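Local atomic coordinates of PHB depolymerase (Penicillium funiculosum, PDB entry 2D81), a protein that hydrolyses the biopolyester polyhydroxybutyrate, probably as a secreted serine esterase with a circularly permuted alpha/beta hydrolase fold. Residues A133-N142 / Y156-A165. Numbering follows the deposited sequence.
Sequences AVHTFPTDFN and YISNCNYDGA
Tyr162 turns its ring edge to Pro138, with CB of the proline lying in the ring plane 4.0 Å from CD1. The two side chains run side by side and point the same way. Tyr156 likewise offers an edge, to His135 O in its plane. Thr139 OG1 lies over one face of the Phe141 ring, offset toward the rim, and Asp140 OD1 is at its edge. The carboxylates of Asp140 and Asp163 are stacked, their planes 6° apart. Their like charges are probably offset by Arg179, which forms a salt bridge with each. Trp250 NE1 also donates to Asp163 OD1. Water 1 joins Asp140 N to Asp163 OD2. Asp163 is also the N-cap of helix 164-173.

Strands 137-139 and 157-159 form a short two-stranded parallel sheet, separate from the main sheet of the alpha/beta hydrolase fold. Phe137 N bonds to Tyr156 O (2.8 Å), and Ser158 N to Phe137 O. Ser158 O takes two bonds from Thr139, from N and from OG1 (2.8 Å). Thr139 holds OG1 between its backbone N and carbonyl carbon (chi1 80°), which lets the hydroxyl reach Ser158 O from above the plane of that carbonyl group. Thr139 O also accepts twice, from Cys160 N and Tyr162 N on opposite faces of its plane. Thr136 OG1 donates to Ser158 OG at 2.7 Å. Just before the strand, His135 lines the pocket of the bound hydroxybutyrate trimer, and its ND1 is hydrogen-bonded to Asp101.

Asn159 OD1 accepts from Asn161 N (3.0 Å) in the carbonyl plane, an Asx turn. Replacing Asn159 by alanine removes this acceptor, and the turn would probably be freer to move. Cys160 SG, in a disulfide with Cys149, packs 3.7 Å from Thr136 CG2.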
ATOM      1  N   ALA A 133       3.127  18.850  -6.510  1.00 10.04           N
ATOM      2  CA  ALA A 133       3.818  17.739  -5.864  1.00  9.10           C
ATOM      3  C   ALA A 133       4.392  16.780  -6.903  1.00  8.64           C
ATOM      4  O   ALA A 133       3.747  16.483  -7.911  1.00  8.27           O
ATOM      5  CB  ALA A 133       2.860  16.996  -4.935  1.00 11.00           C
ATOM      6  N   VAL A 134       5.606  16.300  -6.658  1.00  8.43           N
ATOM      7  CA  VAL A 134       6.220  15.318  -7.543  1.00  9.17           C
ATOM      8  C   VAL A 134       6.013  13.910  -6.995  1.00  7.81           C
ATOM      9  O   VAL A 134       5.163  13.689  -6.127  1.00  8.42           O
ATOM     10  CB  VAL A 134       7.735  15.580  -7.709  1.00  9.15           C
ATOM     11  CG1 VAL A 134       7.958  16.974  -8.283  1.00 11.25           C
ATOM     12  CG2 VAL A 134       8.445  15.433  -6.370  1.00 11.94           C
ATOM     13  N   HIS A 135       6.791  12.958  -7.501  1.00  8.14           N
ATOM     14  CA  HIS A 135       6.736  11.595  -6.999  1.00  8.37           C
ATOM     15  C   HIS A 135       7.388  11.495  -5.620  1.00  7.44           C
ATOM     16  O   HIS A 135       8.609  11.394  -5.500  1.00  8.07           O
ATOM     17  CB  HIS A 135       7.442  10.651  -7.966  1.00 11.30           C
ATOM     18  CG  HIS A 135       7.100   9.214  -7.745  1.00 12.11           C
ATOM     19  ND1 HIS A 135       5.857   8.693  -8.040  1.00 14.34           N
ATOM     20  CD2 HIS A 135       7.822   8.195  -7.224  1.00 12.55           C
ATOM     21  CE1 HIS A 135       5.830   7.414  -7.707  1.00 13.79           C
ATOM     22  NE2 HIS A 135       7.009   7.088  -7.209  1.00 13.34           N
ATOM     23  N   THR A 136       6.560  11.523  -4.582  1.00  6.99           N
ATOM     24  CA  THR A 136       7.036  11.504  -3.207  1.00  7.56           C
ATOM     25  C   THR A 136       5.815  11.262  -2.323  1.00  7.37           C
ATOM     26  O   THR A 136       4.684  11.489  -2.762  1.00  7.51           O
ATOM     27  CB  THR A 136       7.685  12.862  -2.843  1.00  6.74           C
ATOM     28  OG1 THR A 136       8.389  12.743  -1.600  1.00  8.36           O
ATOM     29  CG2 THR A 136       6.620  13.946  -2.714  1.00  7.91           C
ATOM     30  N   PHE A 137       6.024  10.791  -1.097  1.00  6.03           N
ATOM     31  CA  PHE A 137       4.901  10.628  -0.179  1.00  6.53           C
ATOM     32  C   PHE A 137       4.539  11.984   0.420  1.00  6.93           C
ATOM     33  O   PHE A 137       5.380  12.641   1.024  1.00  6.87           O
ATOM     34  CB  PHE A 137       5.242   9.658   0.954  1.00  7.08           C
ATOM     35  CG  PHE A 137       4.032   9.164   1.690  1.00  7.34           C
ATOM     36  CD1 PHE A 137       3.450   7.945   1.358  1.00  7.76           C
ATOM     37  CD2 PHE A 137       3.431   9.949   2.667  1.00  6.80           C
ATOM     38  CE1 PHE A 137       2.286   7.519   1.983  1.00  6.77           C
ATOM     39  CE2 PHE A 137       2.260   9.530   3.300  1.00  9.44           C
ATOM     40  CZ  PHE A 137       1.688   8.309   2.954  1.00  8.82           C
ATOM     41  N   PRO A 138       3.275  12.411   0.270  1.00  7.48           N
ATOM     42  CA  PRO A 138       2.825  13.702   0.802  1.00  5.96           C
ATOM     43  C   PRO A 138       2.491  13.724   2.295  1.00  7.03           C
ATOM     44  O   PRO A 138       1.596  13.011   2.748  1.00  6.07           O
ATOM     45  CB  PRO A 138       1.605  14.009  -0.055  1.00  7.32           C
ATOM     46  CG  PRO A 138       0.994  12.643  -0.222  1.00  7.53           C
ATOM     47  CD  PRO A 138       2.203  11.759  -0.511  1.00  6.53           C
ATOM     48  N   THR A 139       3.204  14.559   3.048  1.00  7.22           N
ATOM     49  CA  THR A 139       2.839  14.825   4.439  1.00  7.10           C
ATOM     50  C   THR A 139       2.703  16.332   4.640  1.00  7.60           C
ATOM     51  O   THR A 139       2.891  17.106   3.704  1.00  7.41           O
ATOM     52  CB  THR A 139       3.903  14.296   5.415  1.00  7.31           C
ATOM     53  OG1 THR A 139       4.995  15.221   5.488  1.00  6.86           O
ATOM     54  CG2 THR A 139       4.432  12.951   4.941  1.00  6.72           C
ATOM     55  N   ASP A 140       2.378  16.750   5.860  1.00  7.65           N
ATOM     56  CA  ASP A 140       2.297  18.176   6.150  1.00  7.58           C
ATOM     57  C   ASP A 140       3.245  18.574   7.274  1.00  8.30           C
ATOM     58  O   ASP A 140       3.022  19.562   7.968  1.00  7.28           O
ATOM     59  CB  ASP A 140       0.857  18.563   6.502  1.00  7.76           C
ATOM     60  CG  ASP A 140       0.393  17.974   7.821  1.00  9.88           C
ATOM     61  OD1 ASP A 140       0.907  16.905   8.224  1.00  9.30           O
ATOM     62  OD2 ASP A 140      -0.503  18.578   8.448  1.00  9.75           O
ATOM     63  N   PHE A 141       4.311  17.801   7.444  1.00  7.74           N
ATOM     64  CA  PHE A 141       5.333  18.138   8.423  1.00  9.46           C
ATOM     65  C   PHE A 141       6.736  17.823   7.917  1.00 10.58           C
ATOM     66  O   PHE A 141       6.912  17.092   6.940  1.00  9.13           O
ATOM     67  CB  PHE A 141       5.054  17.415   9.748  1.00  9.14           C
ATOM     68  CG  PHE A 141       5.072  15.913   9.648  1.00 10.16           C
ATOM     69  CD1 PHE A 141       6.205  15.193  10.012  1.00 12.01           C
ATOM     70  CD2 PHE A 141       3.952  15.217   9.199  1.00 11.10           C
ATOM     71  CE1 PHE A 141       6.224  13.798   9.937  1.00  9.22           C
ATOM     72  CE2 PHE A 141       3.961  13.824   9.120  1.00  9.72           C
ATOM     73  CZ  PHE A 141       5.100  13.115   9.490  1.00  9.87           C
ATOM     74  N   ASN A 142       7.732  18.398   8.584  1.00 10.71           N
ATOM     75  CA  ASN A 142       9.119  18.288   8.154  1.00 11.43           C
ATOM     76  C   ASN A 142       9.792  17.075   8.787  1.00 12.81           C
ATOM     77  O   ASN A 142      10.611  17.207   9.700  1.00 12.66           O
ATOM     78  CB  ASN A 142       9.870  19.570   8.526  1.00 13.83           C
ATOM     79  CG  ASN A 142       9.392  20.772   7.736  1.00 15.77           C
ATOM     80  OD1 ASN A 142       9.457  21.909   8.210  1.00 21.17           O
ATOM     81  ND2 ASN A 142       8.921  20.531   6.519  1.00 14.97           N
ATOM     82  N   TYR A 156      12.044  10.126  -0.653  1.00  6.13           N
ATOM     83  CA  TYR A 156      10.735  10.212  -1.296  1.00  6.17           C
ATOM     84  C   TYR A 156       9.608  10.353  -0.272  1.00  6.21           C
ATOM     85  O   TYR A 156       8.538   9.760  -0.409  1.00  5.74           O
ATOM     86  CB  TYR A 156      10.495   8.986  -2.186  1.00  7.34           C
ATOM     87  CG  TYR A 156      11.592   8.787  -3.205  1.00  6.59           C
ATOM     88  CD1 TYR A 156      12.669   7.946  -2.941  1.00  7.31           C
ATOM     89  CD2 TYR A 156      11.573   9.472  -4.419  1.00  8.57           C
ATOM     90  CE1 TYR A 156      13.701   7.787  -3.857  1.00  8.61           C
ATOM     91  CE2 TYR A 156      12.602   9.324  -5.343  1.00  8.51           C
ATOM     92  CZ  TYR A 156      13.662   8.479  -5.054  1.00  9.71           C
ATOM     93  OH  TYR A 156      14.688   8.322  -5.956  1.00 10.47           O
ATOM     94  N   ILE A 157       9.869  11.149   0.756  1.00  5.38           N
ATOM     95  CA  ILE A 157       8.855  11.545   1.730  1.00  4.74           C
ATOM     96  C   ILE A 157       9.048  13.043   1.952  1.00  6.26           C
ATOM     97  O   ILE A 157      10.164  13.492   2.205  1.00  7.56           O
ATOM     98  CB  ILE A 157       9.057  10.814   3.078  1.00  5.48           C
ATOM     99  CG1 ILE A 157       9.080   9.300   2.856  1.00  5.24           C
ATOM    100  CG2 ILE A 157       7.940  11.191   4.042  1.00  4.60           C
ATOM    101  CD1 ILE A 157       9.507   8.517   4.086  1.00  6.97           C
ATOM    102  N   SER A 158       7.970  13.814   1.853  1.00  6.29           N
ATOM    103  CA  SER A 158       8.097  15.268   1.781  1.00  5.19           C
ATOM    104  C   SER A 158       7.056  15.993   2.615  1.00  6.39           C
ATOM    105  O   SER A 158       5.997  15.446   2.930  1.00  6.10           O
ATOM    106  CB  SER A 158       7.963  15.741   0.329  1.00  5.04           C
ATOM    107  OG  SER A 158       8.928  15.135  -0.511  1.00  6.85           O
ATOM    108  N   ASN A 159       7.358  17.241   2.958  1.00  6.50           N
ATOM    109  CA  ASN A 159       6.323  18.155   3.418  1.00  8.64           C
ATOM    110  C   ASN A 159       5.686  18.783   2.183  1.00  8.12           C
ATOM    111  O   ASN A 159       6.207  19.750   1.630  1.00  9.75           O
ATOM    112  CB  ASN A 159       6.916  19.252   4.303  1.00  9.07           C
ATOM    113  CG  ASN A 159       5.847  20.108   4.960  1.00 12.02           C
ATOM    114  OD1 ASN A 159       4.710  20.169   4.491  1.00 10.11           O
ATOM    115  ND2 ASN A 159       6.212  20.787   6.046  1.00 12.36           N
ATOM    116  N   CYS A 160       4.571  18.210   1.744  1.00  7.63           N
ATOM    117  CA  CYS A 160       3.835  18.729   0.597  1.00  7.74           C
ATOM    118  C   CYS A 160       2.681  19.620   1.038  1.00  9.18           C
ATOM    119  O   CYS A 160       1.777  19.906   0.251  1.00  9.75           O
ATOM    120  CB  CYS A 160       3.274  17.577  -0.238  1.00  7.78           C
ATOM    121  SG  CYS A 160       4.524  16.521  -1.040  1.00  9.11           S
ATOM    122  N   ASN A 161       2.712  20.048   2.296  1.00  9.28           N
ATOM    123  CA  ASN A 161       1.623  20.834   2.865  1.00 10.19           C
ATOM    124  C   ASN A 161       0.303  20.102   2.644  1.00  9.35           C
ATOM    125  O   ASN A 161      -0.739  20.713   2.397  1.00  9.03           O
ATOM    126  CB  ASN A 161       1.576  22.225   2.220  1.00 14.02           C
ATOM    127  CG  ASN A 161       0.578  23.150   2.896  1.00 16.38           C
ATOM    128  OD1 ASN A 161       0.547  23.259   4.123  1.00 20.95           O
ATOM    129  ND2 ASN A 161      -0.233  23.830   2.097  1.00 20.69           N
ATOM    130  N   TYR A 162       0.365  18.778   2.727  1.00  8.74           N
ATOM    131  CA  TYR A 162      -0.819  17.938   2.599  1.00  8.35           C
ATOM    132  C   TYR A 162      -0.621  16.656   3.391  1.00  8.11           C
ATOM    133  O   TYR A 162       0.310  15.892   3.137  1.00  6.22           O
ATOM    134  CB  TYR A 162      -1.082  17.604   1.130  1.00  8.09           C
ATOM    135  CG  TYR A 162      -2.264  16.685   0.911  1.00  7.77           C
ATOM    136  CD1 TYR A 162      -2.080  15.367   0.483  1.00  7.05           C
ATOM    137  CD2 TYR A 162      -3.567  17.134   1.120  1.00  7.48           C
ATOM    138  CE1 TYR A 162      -3.176  14.519   0.261  1.00  6.80           C
ATOM    139  CE2 TYR A 162      -4.665  16.296   0.905  1.00  7.39           C
ATOM    140  CZ  TYR A 162      -4.464  14.995   0.475  1.00  7.55           C
ATOM    141  OH  TYR A 162      -5.554  14.181   0.250  1.00  7.02           O
ATOM    142  N   ASP A 163      -1.505  16.436   4.358  1.00  8.12           N
ATOM    143  CA  ASP A 163      -1.452  15.258   5.211  1.00  7.07           C
ATOM    144  C   ASP A 163      -2.063  14.069   4.475  1.00  6.14           C
ATOM    145  O   ASP A 163      -3.249  13.780   4.622  1.00  6.80           O
ATOM    146  CB  ASP A 163      -2.226  15.531   6.504  1.00  6.81           C
ATOM    147  CG  ASP A 163      -2.153  14.377   7.492  1.00  8.12           C
ATOM    148  OD1 ASP A 163      -2.822  14.463   8.540  1.00  8.04           O
ATOM    149  OD2 ASP A 163      -1.431  13.392   7.231  1.00  6.83           O
ATOM    150  N   GLY A 164      -1.243  13.389   3.676  1.00  5.28           N
ATOM    151  CA  GLY A 164      -1.733  12.283   2.873  1.00  6.12           C
ATOM    152  C   GLY A 164      -2.193  11.095   3.694  1.00  5.35           C
ATOM    153  O   GLY A 164      -3.239  10.513   3.409  1.00  5.89           O
ATOM    154  N   ALA A 165      -1.412  10.730   4.706  1.00  6.29           N
ATOM    155  CA  ALA A 165      -1.761   9.596   5.555  1.00  6.29           C
ATOM    156  C   ALA A 165      -3.114   9.839   6.205  1.00  6.77           C
ATOM    157  O   ALA A 165      -3.977   8.960   6.219  1.00  6.52           O
ATOM    158  CB  ALA A 165      -0.689   9.386   6.625  1.00  6.98           C
TER
HETATM  159  O   HOH W   1       1.296  14.289   7.381  1.00 26.37           O